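Side-chain contact in basic blue protein (Cucumis sativus, PDB 2CBP), which is a type 1 blue copper protein of the phytocyanin family that probably transfers electrons through its single bound copper ion: residues A[59-63]-A[64-68]. Sequence-based numbering, arbitrary orientation.
Sequences KVYTS and GRDQI
Gly-64 follows Ser-63 at the bend where the chain leaves strand 59-61 and enters strand 65-69. Its positive phi suits glycine, because a beta carbon here would be jammed against the carbonyl O of Ser-63. Arg-65 directs its CA-CB bond away from residues 59-63, and its backbone makes the contact: Arg-65 N donates to Ser-63 OG at 3.1 Å, with an N-H...O angle of 158°. A small serine fits because chi1 of 87° sets OG between its own N and carbonyl carbon, where one hydroxyl can accept from Arg-65 N and still donate onward. The acceptor of that second bond is Asp-66 OD1, 2.6 Å from Ser-63 OG and approached from above the carboxylate plane; Ser-63 N adds a weak bond to the same oxygen. The other oxygen, OD2, is hydrogen-bonded by the hydroxyl of Tyr-34 and lies 3.4 Å from Tyr-61 CB, so both oxygens of this buried carboxylate have polar partners. Replacing Asp-66 with an alanine would probably cost the hydroxyls of Ser-63 and Tyr-34 this carboxylate as acceptor, leaving Ser-63 OG freer to turn. Ile-68 brings an apolar branch instead: with CG1 anti to the carbonyl carbon (chi1 -55°), CD1 reaches over the centre of the Tyr-61 ring in a CH-pi contact, 3.8 Å from the centroid. Lys-59 CE covers the opposite face, while its NZ bonds to Val-60 O, so the tyrosine is sandwiched between aliphatic groups. The side chain of Thr-62 is about 11 Å from the copper. Strand 59-61 pairs with strand 41-44 and strand 65-69 with strand 29-33, making this an ST turn at the link between the two sheets of the cupredoxin beta-sandwich.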
ATOM      1  N   LYS A  59       5.734   0.605  10.021  1.00 13.09           N
ATOM      2  CA  LYS A  59       5.570  -0.859   9.976  1.00 14.15           C
ATOM      3  C   LYS A  59       5.857  -1.348   8.541  1.00  5.90           C
ATOM      4  O   LYS A  59       5.347  -0.796   7.588  1.00  6.89           O
ATOM      5  CB  LYS A  59       4.174  -1.328  10.306  1.00 18.86           C
ATOM      6  CG  LYS A  59       3.932  -2.753  10.709  1.00 27.39           C
ATOM      7  CD  LYS A  59       4.704  -3.857  10.034  1.00 35.61           C
ATOM      8  CE  LYS A  59       4.159  -5.257  10.312  1.00 38.75           C
ATOM      9  NZ  LYS A  59       5.111  -6.359  10.025  1.00 39.43           N
ATOM     10  N   VAL A  60       6.671  -2.389   8.494  1.00  7.69           N
ATOM     11  CA  VAL A  60       7.062  -3.036   7.245  1.00  8.05           C
ATOM     12  C   VAL A  60       6.552  -4.471   7.192  1.00  7.48           C
ATOM     13  O   VAL A  60       6.782  -5.209   8.176  1.00  9.33           O
ATOM     14  CB  VAL A  60       8.593  -2.965   7.077  1.00 11.27           C
ATOM     15  CG1 VAL A  60       9.039  -3.628   5.777  1.00 12.47           C
ATOM     16  CG2 VAL A  60       9.103  -1.543   7.187  1.00 16.76           C
ATOM     17  N   TYR A  61       5.921  -4.789   6.101  1.00  2.28           N
ATOM     18  CA  TYR A  61       5.359  -6.139   5.838  1.00  7.60           C
ATOM     19  C   TYR A  61       6.206  -6.778   4.754  1.00  6.20           C
ATOM     20  O   TYR A  61       6.581  -6.048   3.817  1.00  4.74           O
ATOM     21  CB  TYR A  61       3.894  -6.051   5.409  1.00  9.30           C
ATOM     22  CG  TYR A  61       2.973  -5.593   6.520  1.00 11.36           C
ATOM     23  CD1 TYR A  61       2.798  -4.235   6.781  1.00 12.71           C
ATOM     24  CD2 TYR A  61       2.296  -6.523   7.309  1.00 15.57           C
ATOM     25  CE1 TYR A  61       1.965  -3.813   7.802  1.00 16.14           C
ATOM     26  CE2 TYR A  61       1.453  -6.112   8.332  1.00 21.12           C
ATOM     27  CZ  TYR A  61       1.289  -4.750   8.580  1.00 19.76           C
ATOM     28  OH  TYR A  61       0.475  -4.303   9.590  1.00 20.87           O
ATOM     29  N   THR A  62       6.494  -8.068   4.900  1.00  4.49           N
ATOM     30  CA  THR A  62       7.334  -8.790   3.932  1.00  2.58           C
ATOM     31  C   THR A  62       6.942 -10.238   3.648  1.00  8.21           C
ATOM     32  O   THR A  62       7.745 -11.038   3.095  1.00  7.12           O
ATOM     33  CB  THR A  62       8.789  -8.769   4.467  1.00  8.09           C
ATOM     34  OG1 THR A  62       8.729  -9.561   5.663  1.00  9.15           O
ATOM     35  CG2 THR A  62       9.291  -7.385   4.824  1.00  8.48           C
ATOM     36  N   SER A  63       5.705 -10.585   4.013  1.00  7.24           N
ATOM     37  CA  SER A  63       5.256 -11.967   3.802  1.00  8.94           C
ATOM     38  C   SER A  63       5.057 -12.359   2.363  1.00 10.08           C
ATOM     39  O   SER A  63       5.235 -13.581   2.109  1.00  9.53           O
ATOM     40  CB  SER A  63       3.986 -12.273   4.621  1.00  2.97           C
ATOM     41  OG  SER A  63       2.879 -11.884   3.827  1.00  5.40           O
ATOM     42  N   GLY A  64       4.662 -11.454   1.467  1.00  7.63           N
ATOM     43  CA  GLY A  64       4.419 -11.821   0.057  1.00  8.93           C
ATOM     44  C   GLY A  64       2.915 -11.968  -0.239  1.00  5.52           C
ATOM     45  O   GLY A  64       2.467 -12.009  -1.379  1.00  7.14           O
ATOM     46  N   ARG A  65       2.174 -12.042   0.860  1.00  7.69           N
ATOM     47  CA  ARG A  65       0.706 -12.139   0.859  1.00  7.40           C
ATOM     48  C   ARG A  65       0.134 -11.503   2.121  1.00  9.57           C
ATOM     49  O   ARG A  65      -0.442 -12.236   2.944  1.00 10.45           O
ATOM     50  CB  ARG A  65       0.198 -13.600   0.783  1.00 12.53           C
ATOM     51  CG  ARG A  65      -1.248 -13.707   0.341  1.00 22.00           C
ATOM     52  CD  ARG A  65      -1.905 -14.991   0.553  1.00 29.04           C
ATOM     53  NE  ARG A  65      -1.721 -16.069  -0.340  1.00 35.86           N
ATOM     54  CZ  ARG A  65      -1.518 -16.097  -1.649  1.00 37.70           C
ATOM     55  NH1 ARG A  65      -1.426 -14.973  -2.344  1.00 39.68           N
ATOM     56  NH2 ARG A  65      -1.394 -17.271  -2.287  1.00 35.67           N
ATOM     57  N   ASP A  66       0.306 -10.205   2.273  1.00  9.98           N
ATOM     58  CA  ASP A  66      -0.156  -9.494   3.458  1.00  5.49           C
ATOM     59  C   ASP A  66      -1.629  -9.094   3.357  1.00  9.28           C
ATOM     60  O   ASP A  66      -2.088  -8.654   2.320  1.00  8.92           O
ATOM     61  CB  ASP A  66       0.675  -8.241   3.751  1.00  7.88           C
ATOM     62  CG  ASP A  66       2.164  -8.506   3.614  1.00  8.20           C
ATOM     63  OD1 ASP A  66       2.589  -9.400   4.425  1.00  7.39           O
ATOM     64  OD2 ASP A  66       2.821  -7.885   2.811  1.00 11.08           O
ATOM     65  N   GLN A  67      -2.295  -9.275   4.500  1.00 10.08           N
ATOM     66  CA  GLN A  67      -3.718  -8.926   4.664  1.00 12.00           C
ATOM     67  C   GLN A  67      -3.764  -7.790   5.694  1.00  7.77           C
ATOM     68  O   GLN A  67      -3.551  -8.054   6.878  1.00 11.54           O
ATOM     69  CB  GLN A  67      -4.558 -10.107   5.103  1.00 13.40           C
ATOM     70  CG  GLN A  67      -4.746 -11.145   4.020  1.00 23.11           C
ATOM     71  CD  GLN A  67      -5.932 -12.060   4.227  1.00 34.11           C
ATOM     72  OE1 GLN A  67      -7.098 -11.651   4.168  1.00 38.78           O
ATOM     73  NE2 GLN A  67      -5.615 -13.333   4.450  1.00 37.06           N
ATOM     74  N   ILE A  68      -3.983  -6.589   5.210  1.00  9.01           N
ATOM     75  CA  ILE A  68      -4.034  -5.388   6.063  1.00  9.17           C
ATOM     76  C   ILE A  68      -5.432  -4.816   6.193  1.00  5.26           C
ATOM     77  O   ILE A  68      -6.131  -4.432   5.270  1.00  6.12           O
ATOM     78  CB  ILE A  68      -3.016  -4.335   5.580  1.00 12.08           C
ATOM     79  CG1 ILE A  68      -1.656  -5.026   5.542  1.00 12.18           C
ATOM     80  CG2 ILE A  68      -3.018  -3.166   6.528  1.00  9.99           C
ATOM     81  CD1 ILE A  68      -0.494  -4.279   4.932  1.00 19.24           C
TER